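Local coordinates for uncharacterized novel protein (Burkholderia pseudomallei K96243, PDB 3FJV), which is of unknown function and belongs to the uncharacterised DUF3501 family, at residues A[22-26]-A[49-53]; A[31-35]-A[184-189]; A[37-41]-A[173-177]; A[125-131]-A[145-150]. All coordinates share one frame; numbering follows the deposited sequence. Where two conformers were deposited one is given.

Contact 1: residues A[22-26]-A[49-53]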
# COMPACT_ATOMS: atom_id res chain seq x y z
N GLU A 22 -4.73 -8.14 24.94
CA GLU A 22 -4.18 -8.79 23.77
C GLU A 22 -3.11 -7.95 23.07
O GLU A 22 -2.10 -8.53 22.61
CB GLU A 22 -5.30 -9.13 22.78
CG GLU A 22 -6.24 -10.24 23.27
CD GLU A 22 -5.52 -11.57 23.41
OE1 GLU A 22 -4.98 -11.84 24.52
OE2 GLU A 22 -5.52 -12.34 22.44
N HIS A 23 -3.31 -6.63 22.95
CA HIS A 23 -2.28 -5.76 22.32
C HIS A 23 -0.96 -6.02 23.07
O HIS A 23 0.06 -6.25 22.44
CB HIS A 23 -2.54 -4.20 22.42
CG HIS A 23 -3.75 -3.66 21.68
ND1 HIS A 23 -4.05 -3.94 20.36
CD2 HIS A 23 -4.67 -2.73 22.07
CE1 HIS A 23 -5.13 -3.26 19.99
NE2 HIS A 23 -5.51 -2.49 21.00
N ALA A 24 -0.97 -5.96 24.41
CA ALA A 24 0.23 -6.22 25.24
C ALA A 24 0.79 -7.67 25.11
O ALA A 24 2.01 -7.87 24.97
CB ALA A 24 0.01 -5.84 26.73
N ARG A 25 -0.08 -8.65 25.14
CA ARG A 25 0.35 -10.05 25.01
C ARG A 25 1.06 -10.27 23.69
O ARG A 25 2.10 -10.94 23.60
CB ARG A 25 -0.84 -11.00 25.12
CG ARG A 25 -0.44 -12.44 25.26
CD ARG A 25 -1.62 -13.33 25.50
NE ARG A 25 -2.54 -13.38 24.36
CZ ARG A 25 -2.41 -14.21 23.33
NH1 ARG A 25 -1.39 -15.05 23.26
NH2 ARG A 25 -3.31 -14.19 22.35
N VAL A 26 0.52 -9.71 22.63
CA VAL A 26 1.04 -9.95 21.30
C VAL A 26 2.34 -9.16 21.06
O VAL A 26 3.28 -9.67 20.48
CB VAL A 26 -0.06 -9.65 20.23
CG1 VAL A 26 0.50 -9.58 18.81
CG2 VAL A 26 -1.23 -10.65 20.37
N THR A 49 -0.35 -16.88 16.97
CA THR A 49 -0.56 -15.71 17.80
C THR A 49 -0.65 -14.41 16.98
O THR A 49 -1.56 -13.63 17.18
CB THR A 49 0.52 -15.63 18.86
OG1 THR A 49 0.46 -16.79 19.71
CG2 THR A 49 0.35 -14.38 19.69
N THR A 50 0.31 -14.19 16.11
CA THR A 50 0.37 -12.98 15.32
C THR A 50 -0.78 -12.91 14.33
O THR A 50 -1.32 -11.81 14.11
CB THR A 50 1.71 -12.77 14.57
OG1 THR A 50 1.91 -13.79 13.58
CG2 THR A 50 2.92 -12.77 15.54
N ILE A 51 -1.17 -14.05 13.77
CA ILE A 51 -2.21 -14.08 12.73
C ILE A 51 -3.62 -13.91 13.35
O ILE A 51 -4.39 -13.07 12.91
CB ILE A 51 -2.11 -15.36 11.82
CG1 ILE A 51 -0.76 -15.38 11.09
CG2 ILE A 51 -3.27 -15.32 10.75
CD1 ILE A 51 -0.39 -16.73 10.42
N ARG A 52 -3.91 -14.67 14.41
CA ARG A 52 -5.17 -14.56 15.15
C ARG A 52 -5.45 -13.13 15.62
O ARG A 52 -6.58 -12.63 15.47
CB ARG A 52 -5.15 -15.55 16.31
CG ARG A 52 -6.41 -15.79 17.04
CD ARG A 52 -6.39 -17.14 17.75
NE ARG A 52 -7.59 -17.30 18.55
CZ ARG A 52 -7.75 -16.84 19.79
NH1 ARG A 52 -6.75 -16.26 20.44
NH2 ARG A 52 -8.92 -16.96 20.39
N TYR A 53 -4.43 -12.47 16.13
CA TYR A 53 -4.51 -11.08 16.52
C TYR A 53 -4.85 -10.17 15.34
O TYR A 53 -5.74 -9.33 15.44
CB TYR A 53 -3.18 -10.63 17.11
CG TYR A 53 -3.09 -9.17 17.44
CD1 TYR A 53 -3.79 -8.66 18.53
CD2 TYR A 53 -2.32 -8.29 16.70
CE1 TYR A 53 -3.75 -7.31 18.86
CE2 TYR A 53 -2.22 -6.92 17.06
CZ TYR A 53 -2.94 -6.45 18.14
OH TYR A 53 -2.87 -5.13 18.54
O HOH W 1 -7.48 -14.42 22.64
O HOH W 2 -0.03 -5.19 19.73

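Contact 2: residues A[31-35]-A[184-189]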
# COMPACT_ATOMS: atom_id res chain seq x y z
N LYS A 31 8.44 -10.10 20.25
CA LYS A 31 9.87 -10.04 20.54
C LYS A 31 10.59 -11.29 20.12
O LYS A 31 11.80 -11.24 19.88
CB LYS A 31 10.12 -9.72 22.06
CG LYS A 31 9.68 -8.30 22.33
CD LYS A 31 9.75 -7.87 23.79
CE LYS A 31 9.12 -6.48 23.95
NZ LYS A 31 8.88 -6.06 25.39
N ARG A 32 9.89 -12.43 20.03
CA ARG A 32 10.52 -13.64 19.51
C ARG A 32 10.37 -13.87 18.02
O ARG A 32 10.76 -14.92 17.51
CB ARG A 32 9.90 -14.84 20.23
CG ARG A 32 10.05 -14.70 21.76
CD ARG A 32 10.02 -16.05 22.47
NE ARG A 32 11.12 -16.92 22.06
CZ ARG A 32 11.05 -18.24 21.98
NH1 ARG A 32 9.91 -18.90 22.29
NH2 ARG A 32 12.12 -18.92 21.60
N ARG A 33 9.71 -12.94 17.34
CA ARG A 33 9.31 -13.14 15.92
C ARG A 33 9.83 -12.06 14.98
O ARG A 33 9.80 -12.22 13.75
CB ARG A 33 7.78 -13.18 15.85
CG ARG A 33 7.08 -14.21 16.73
CD ARG A 33 7.49 -15.62 16.44
NE ARG A 33 7.15 -16.00 15.06
CZ ARG A 33 7.19 -17.23 14.57
NH1 ARG A 33 7.69 -18.23 15.29
NH2 ARG A 33 6.78 -17.45 13.33
N ALA A 34 10.30 -10.92 15.51
CA ALA A 34 10.62 -9.79 14.64
C ALA A 34 12.12 -9.67 14.38
O ALA A 34 12.90 -9.89 15.29
CB ALA A 34 10.11 -8.51 15.24
N VAL A 35 12.49 -9.34 13.14
CA VAL A 35 13.87 -9.04 12.74
C VAL A 35 13.92 -7.75 11.90
O VAL A 35 13.05 -7.52 11.08
CB VAL A 35 14.48 -10.17 11.88
CG1 VAL A 35 15.98 -9.95 11.75
CG2 VAL A 35 14.15 -11.59 12.45
N ASP A 184 17.23 -16.65 20.13
CA ASP A 184 15.90 -16.81 20.65
C ASP A 184 14.84 -16.67 19.54
O ASP A 184 13.85 -17.40 19.56
CB ASP A 184 15.63 -15.81 21.78
CG ASP A 184 14.30 -16.06 22.44
OD1 ASP A 184 14.15 -17.03 23.24
OD2 ASP A 184 13.39 -15.28 22.14
N VAL A 185 15.06 -15.78 18.56
CA VAL A 185 14.14 -15.68 17.44
C VAL A 185 14.26 -16.91 16.53
O VAL A 185 13.26 -17.52 16.17
CB VAL A 185 14.34 -14.38 16.61
CG1 VAL A 185 13.50 -14.41 15.27
CG2 VAL A 185 14.10 -13.08 17.49
N ALA A 186 15.48 -17.31 16.18
CA ALA A 186 15.63 -18.54 15.38
C ALA A 186 15.01 -19.79 16.06
O ALA A 186 14.46 -20.64 15.40
CB ALA A 186 17.16 -18.80 15.02
N ALA A 187 15.08 -19.86 17.38
CA ALA A 187 14.47 -20.99 18.13
C ALA A 187 12.94 -20.99 17.98
O ALA A 187 12.34 -22.03 17.74
CB ALA A 187 14.89 -20.98 19.63
N SER A 188 12.33 -19.82 18.03
CA SER A 188 10.91 -19.70 17.83
C SER A 188 10.49 -20.13 16.41
O SER A 188 9.51 -20.87 16.23
CB SER A 188 10.48 -18.27 18.11
OG SER A 188 9.10 -18.10 17.89
N LEU A 189 11.29 -19.72 15.43
CA LEU A 189 11.03 -20.05 14.03
C LEU A 189 11.13 -21.58 13.79
O LEU A 189 10.34 -22.17 13.01
CB LEU A 189 11.95 -19.25 13.09
CG LEU A 189 11.64 -17.83 12.53
CD1 LEU A 189 10.95 -16.92 13.54
CD2 LEU A 189 12.92 -17.13 11.94
O HOH W 3 13.67 -12.77 21.37

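Contact 3: residues A[37-41]-A[173-177]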
# COMPACT_ATOMS: atom_id res chain seq x y z
N ILE A 37 16.15 -5.50 9.06
CA ILE A 37 17.16 -5.72 8.03
C ILE A 37 17.57 -4.31 7.58
O ILE A 37 16.85 -3.63 6.84
CB ILE A 37 16.65 -6.52 6.80
CG1 ILE A 37 16.07 -7.89 7.19
CG2 ILE A 37 17.79 -6.78 5.83
CD1 ILE A 37 15.42 -8.64 5.90
N GLY A 38 18.71 -3.86 8.08
CA GLY A 38 19.13 -2.47 7.91
C GLY A 38 18.20 -1.56 8.66
O GLY A 38 17.56 -2.00 9.62
N ASN A 39 18.14 -0.29 8.24
CA ASN A 39 17.34 0.76 8.91
C ASN A 39 15.91 0.94 8.43
O ASN A 39 15.10 1.60 9.11
CB ASN A 39 18.07 2.13 8.82
CG ASN A 39 19.32 2.18 9.67
OD1 ASN A 39 19.40 1.54 10.70
ND2 ASN A 39 20.29 2.97 9.25
N HIS A 40 15.56 0.37 7.27
CA HIS A 40 14.25 0.64 6.68
C HIS A 40 13.38 -0.59 6.36
O HIS A 40 12.23 -0.41 5.95
CB HIS A 40 14.44 1.45 5.41
CG HIS A 40 15.18 2.72 5.64
ND1 HIS A 40 14.57 3.86 6.11
CD2 HIS A 40 16.50 3.01 5.53
CE1 HIS A 40 15.48 4.80 6.27
NE2 HIS A 40 16.65 4.32 5.91
N LEU A 41 13.91 -1.81 6.55
CA LEU A 41 13.14 -3.04 6.37
C LEU A 41 12.91 -3.75 7.71
O LEU A 41 13.85 -3.94 8.51
CB LEU A 41 13.83 -4.02 5.43
CG LEU A 41 13.36 -3.90 3.97
CD1 LEU A 41 13.49 -2.48 3.48
CD2 LEU A 41 14.22 -4.85 3.15
N HIS A 173 20.01 -1.53 -4.62
CA HIS A 173 19.82 -0.31 -3.78
C HIS A 173 19.58 -0.57 -2.29
O HIS A 173 19.28 0.36 -1.57
CB HIS A 173 18.70 0.57 -4.35
CG HIS A 173 19.00 1.06 -5.73
ND1 HIS A 173 19.82 2.14 -5.96
CD2 HIS A 173 18.66 0.57 -6.94
CE1 HIS A 173 19.94 2.32 -7.27
NE2 HIS A 173 19.26 1.38 -7.88
N TYR A 174 19.72 -1.82 -1.84
CA TYR A 174 19.61 -2.16 -0.41
C TYR A 174 20.45 -3.38 -0.05
O TYR A 174 19.93 -4.40 0.44
CB TYR A 174 18.13 -2.34 -0.02
CG TYR A 174 17.85 -2.06 1.44
CD1 TYR A 174 17.57 -0.78 1.88
CD2 TYR A 174 17.83 -3.10 2.39
CE1 TYR A 174 17.33 -0.52 3.25
CE2 TYR A 174 17.58 -2.84 3.75
CZ TYR A 174 17.31 -1.56 4.16
OH TYR A 174 17.05 -1.31 5.49
N PRO A 175 21.76 -3.29 -0.29
CA PRO A 175 22.68 -4.40 0.02
C PRO A 175 22.87 -4.61 1.53
O PRO A 175 23.33 -3.70 2.21
CB PRO A 175 24.00 -3.93 -0.60
CG PRO A 175 23.91 -2.45 -0.64
CD PRO A 175 22.46 -2.16 -0.91
N ILE A 176 22.45 -5.77 2.04
CA ILE A 176 22.64 -6.10 3.46
C ILE A 176 23.36 -7.44 3.51
O ILE A 176 22.83 -8.47 3.10
CB ILE A 176 21.29 -6.18 4.24
CG1 ILE A 176 20.48 -4.89 4.12
CG2 ILE A 176 21.52 -6.56 5.73
CD1 ILE A 176 21.17 -3.64 4.62
N GLN A 177 24.59 -7.42 4.04
CA GLN A 177 25.32 -8.64 4.25
C GLN A 177 24.58 -9.53 5.21
O GLN A 177 24.11 -9.06 6.24
CB GLN A 177 26.69 -8.32 4.87
CG GLN A 177 27.74 -7.79 3.93
CD GLN A 177 28.80 -8.82 3.66
OE1 GLN A 177 29.46 -9.32 4.59
NE2 GLN A 177 28.96 -9.18 2.39

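Contact 4: residues A[125-131]-A[145-150]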
# COMPACT_ATOMS: atom_id res chain seq x y z
N VAL A 125 18.14 -19.30 0.97
CA VAL A 125 16.74 -19.39 0.53
C VAL A 125 16.13 -17.99 0.34
O VAL A 125 15.95 -17.22 1.28
CB VAL A 125 15.88 -20.25 1.50
CG1 VAL A 125 14.31 -20.09 1.16
CG2 VAL A 125 16.33 -21.71 1.44
N TYR A 126 15.78 -17.68 -0.90
CA TYR A 126 15.12 -16.40 -1.25
C TYR A 126 13.62 -16.48 -1.00
O TYR A 126 13.00 -17.52 -1.22
CB TYR A 126 15.43 -15.97 -2.68
CG TYR A 126 16.84 -15.44 -2.82
CD1 TYR A 126 17.93 -16.30 -2.75
CD2 TYR A 126 17.08 -14.07 -2.94
CE1 TYR A 126 19.25 -15.80 -2.81
CE2 TYR A 126 18.37 -13.56 -3.04
CZ TYR A 126 19.46 -14.43 -2.95
OH TYR A 126 20.74 -13.95 -3.02
N ALA A 127 13.06 -15.39 -0.47
CA ALA A 127 11.64 -15.28 -0.25
C ALA A 127 10.91 -15.35 -1.57
O ALA A 127 11.39 -14.86 -2.58
CB ALA A 127 11.30 -13.95 0.47
N ILE A 128 9.78 -16.03 -1.55
CA ILE A 128 8.80 -15.97 -2.65
C ILE A 128 7.71 -15.07 -2.14
O ILE A 128 7.08 -15.38 -1.11
CB ILE A 128 8.21 -17.36 -3.00
CG1 ILE A 128 9.32 -18.35 -3.35
CG2 ILE A 128 7.23 -17.23 -4.17
CD1 ILE A 128 10.16 -17.91 -4.53
N ALA A 129 7.50 -13.94 -2.83
CA ALA A 129 6.62 -12.86 -2.35
C ALA A 129 5.27 -12.77 -3.03
O ALA A 129 5.16 -12.98 -4.25
CB ALA A 129 7.34 -11.51 -2.51
N ASP A 130 4.25 -12.46 -2.25
CA ASP A 130 2.97 -11.92 -2.77
C ASP A 130 2.26 -12.86 -3.74
O ASP A 130 1.60 -12.42 -4.69
CB ASP A 130 3.20 -10.51 -3.40
CG ASP A 130 3.91 -9.54 -2.45
OD1 ASP A 130 3.58 -9.54 -1.22
OD2 ASP A 130 4.80 -8.80 -2.95
N GLU A 131 2.30 -14.16 -3.45
CA GLU A 131 1.68 -15.15 -4.33
C GLU A 131 0.15 -15.03 -4.31
O GLU A 131 -0.53 -15.49 -5.20
CB GLU A 131 2.09 -16.54 -3.93
CG GLU A 131 3.52 -16.86 -4.30
CD GLU A 131 3.99 -18.12 -3.64
OE1 GLU A 131 4.14 -18.12 -2.37
OE2 GLU A 131 4.19 -19.12 -4.40
N HIS A 145 4.67 -6.50 2.12
CA HIS A 145 4.70 -7.70 1.29
C HIS A 145 4.55 -8.93 2.18
O HIS A 145 4.92 -8.90 3.34
CB HIS A 145 6.03 -7.76 0.56
CG HIS A 145 6.23 -6.64 -0.41
ND1 HIS A 145 5.81 -6.72 -1.72
CD2 HIS A 145 6.79 -5.41 -0.26
CE1 HIS A 145 6.10 -5.58 -2.34
NE2 HIS A 145 6.71 -4.78 -1.49
N PHE A 146 3.97 -9.99 1.63
CA PHE A 146 3.83 -11.27 2.32
C PHE A 146 4.86 -12.23 1.73
O PHE A 146 4.87 -12.47 0.50
CB PHE A 146 2.41 -11.80 2.12
CG PHE A 146 1.32 -11.03 2.86
CD1 PHE A 146 1.60 -10.07 3.83
CD2 PHE A 146 -0.03 -11.34 2.61
CE1 PHE A 146 0.59 -9.41 4.51
CE2 PHE A 146 -1.05 -10.67 3.28
CZ PHE A 146 -0.71 -9.69 4.26
N LEU A 147 5.79 -12.71 2.55
CA LEU A 147 6.86 -13.55 2.06
C LEU A 147 6.73 -15.02 2.56
O LEU A 147 6.22 -15.29 3.69
CB LEU A 147 8.21 -13.00 2.50
CG LEU A 147 8.56 -11.54 2.24
CD1 LEU A 147 10.03 -11.24 2.71
CD2 LEU A 147 8.31 -11.12 0.83
N ARG A 148 7.23 -15.95 1.74
CA ARG A 148 7.29 -17.37 2.07
C ARG A 148 8.75 -17.82 1.87
O ARG A 148 9.32 -17.56 0.85
CB ARG A 148 6.37 -18.15 1.11
CG ARG A 148 6.52 -19.64 1.07
CD ARG A 148 5.36 -20.31 0.32
NE ARG A 148 5.41 -20.27 -1.14
CZ ARG A 148 6.11 -21.11 -1.90
NH1 ARG A 148 6.89 -22.04 -1.32
NH2 ARG A 148 6.09 -21.00 -3.23
N PHE A 149 9.34 -18.50 2.85
CA PHE A 149 10.67 -19.06 2.71
C PHE A 149 10.54 -20.58 2.82
O PHE A 149 10.18 -21.08 3.88
CB PHE A 149 11.56 -18.56 3.86
CG PHE A 149 11.85 -17.08 3.83
CD1 PHE A 149 12.92 -16.57 3.11
CD2 PHE A 149 11.10 -16.21 4.64
CE1 PHE A 149 13.19 -15.20 3.11
CE2 PHE A 149 11.39 -14.87 4.67
CZ PHE A 149 12.43 -14.36 3.90
N GLU A 150 10.89 -21.32 1.77
CA GLU A 150 10.69 -22.76 1.78
C GLU A 150 12.01 -23.46 2.19
O GLU A 150 13.08 -23.20 1.63
CB GLU A 150 10.15 -23.24 0.43
CG GLU A 150 9.31 -24.54 0.51
CD GLU A 150 7.92 -24.37 1.10
OE1 GLU A 150 7.30 -23.27 0.99
OE2 GLU A 150 7.42 -25.36 1.68
O HOH W 4 11.37 -19.74 -0.57

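Contact 1: residues A[22-26]-A[49-53]
Val26 lies against one face of the Tyr53 ring, and this is the tightly packed part of the contact. Its CG1 sits over that face, offset toward the rim, 4.1 Å from the Tyr53 ring centroid in a CH-pi contact. The other branch touches the ring at the end that carries CB, with Val26 CG2 3.7 Å from Tyr53 CD1. This CG2 also meets the methyl group of Thr49. Tyr53 carries CG anti to its backbone N (chi1 175°), which stretches the ring across to the first helix. There its hydroxyl arrives at the edge of the His23 imidazole. His23 ND1 and Tyr53 OH form a hydrogen bond of 2.5 Å, shorter than usual and doubtful in its exact length; either could be the donor. A water links His23 O to Tyr53 OH. The two rings meet rim to rim, with planes at 82°.

The helices are 12-30 and 48-62, an antiparallel pair connected through the hairpin strands 34-37 and 41-45. The axes of the two short segments come no closer than 10.8 Å, and Tyr53 spans the gap.

The charged side is looser. Arg25 NE and NH2 grip the Glu22 carboxylate side-on, one nitrogen to each oxygen, within the same helix. Glu22 OE2 and Arg52 NH1 are 4.6 Å apart, beyond a salt bridge, and a water bridges them. Arg52 uses its NE on Ser8 O.

Contact 2: residues A[31-35]-A[184-189]
Arg32 reaches along the helix segment 184-189 and pairs with Asp184. Its CB lies near Ser188 CB and the Asp184 carboxylate. CG and CD then run past Asp184 OD2, with CG 3.4 Å from that oxygen. A bend at chi3 (62°) turns the guanidinium so that two nitrogens face Asp184. Arg32 NE makes a salt bridge to Asp184 OD2 at 2.8 Å, approaching from above the carboxylate plane. Arg32 CZ lies 3.6 Å from Asp184 OD1, and NH2 is 3.2 Å from the same oxygen. Arg32 NH2 donates to the backbone Asp184 O at 3.1 Å, a bent bond of 137°. That carbonyl also accepts from Ser188 N, the regular bond of the helix. Ser188 CB covers one face of the Arg32 guanidinium, over its centre, and Ala187 CB stands at its edge.

Arg33 takes a separate route. Its NH1 bonds to Ser188 OG at 3.0 Å in the guanidinium plane, while Leu189 CD1 lies over one face. Its NH2 forms a salt bridge with Asp192, and NE bonds to Phe45 O. Three anchors therefore fix the rotation of this group.

The backbones also meet. Arg32 O receives a CA-H...O contact from Val185 CA at 3.5 Å. A water joins Lys31 O to Asp184 OD2.

The turn between helix 12-30 and strand 34-37 thus rests on helix 183-190, close to the C-terminus. On the inner side, Leu189 packs on Phe45 of strand 41-45 and on Leu165 of strand 165-169, and Ala186 also reaches Leu165.

Contact 3: residues A[37-41]-A[173-177]
Tyr174 plugs its hydroxyl into the turn of a beta hairpin, 37-41, where two hydrogen bonds hold it. It donates to Ile37 O at 2.7 Å, lying in the carbonyl plane on a lone pair. It accepts from His40 N at 2.9 Å, a fairly straight bond of 163°. The hydroxyl so serves a carbonyl and an N-H of the same turn. Ile37 N also bonds to Leu41 O, closing the turn at its base; the return bond from Leu41 N to Ile37 O is weak. Gly38 has no side chain, which lets its backbone lie close to the hydroxyl, with Gly38 C 3.4 Å from Tyr174 OH.

Leu41 supplies the CH-pi contact. Its CD1 lies over one face of the Tyr174 ring, 4.2 Å from the centroid, offset toward the rim. Leu41 CD2 touches the same ring at CE2. The His40 ring has Tyr174 CE1 near its own plane, at its edge; it stacks on Tyr95 and bonds through ND1 to Glu94 O.

The aliphatic contact is between isoleucines. Ile37 CG2 meets Ile176 at CG1, 3.7 Å away, and equally at CG2. The far end of that side chain, Ile176 CD1, comes within 4.0 Å of Gly38 CA.

The turn links strands 34-37 and 41-45. Strands 34-37 and 176-180 are the two outermost strands of the sheet, and these side chains bring its ends together. Leu108 and Ile111 also touch Tyr174, and Ile167 and Cys169 of strand 165-169 back the isoleucines.

Contact 4: residues A[125-131]-A[145-150]
Glu131 and Arg148 meet side-on, their carboxylate and guanidinium planes only 24° apart. Arg148 NE bonds to Glu131 OE1 at 2.8 Å, on the syn lone pair. Arg148 NH2 donates to Glu131 OE2 at 2.9 Å. In the conformer given, NH1 also bonds to Glu150 OE1, a doubtful contact. Ile128 runs alongside Arg148; in its given conformer, CG1 lies over one face of the guanidinium, offset toward the rim.

The segments are neighbouring strands of the antiparallel sheet. Ile128 and Arg148 form a hydrogen-bonded pair; Ala129 and Leu147 are the non-hydrogen-bonded pair next to it, with their side chains on the other face. There Ala129 CB is tight against Leu147 CD2 at 3.5 Å. Ala127 CB sits over the Phe149 ring in a CH-pi contact, 3.9 Å from the centroid.

Past the pairs, Asp130 turns back to the second strand. Its OD2 accepts from His145 ND1 at 2.6 Å through the syn lone pair, nearly in the imidazole plane, while the ring and carboxylate planes are 34° apart. Asp130 OD1 accepts from Phe146 N at 2.9 Å and also pairs with Arg102 of the second subunit. That same arginine makes a cation-pi contact with Phe146.

How the contacts relate
Contacts 2, 3 and 4 all reach one eight-stranded antiparallel sheet, while contact 1 pairs two helices to one side. Contact 4 joins adjacent strands in the middle of the sheet, and contact 3 brings together the parts at its two ends. The centres of contacts 3 and 4 are about 17 Å apart. Contact 2 sets helix 183-190 against the start of strand 34-37, directly after helix 12-30 of contact 1; the centres of contacts 1 and 2 are about 15 Å apart. Along the chain, the segments of contact 1 alternate with those of contacts 2 and 3. Both of these close long loops that contain contact 4. The N- and C-terminal parts are thus tied together, and contact 4 also faces the second subunit.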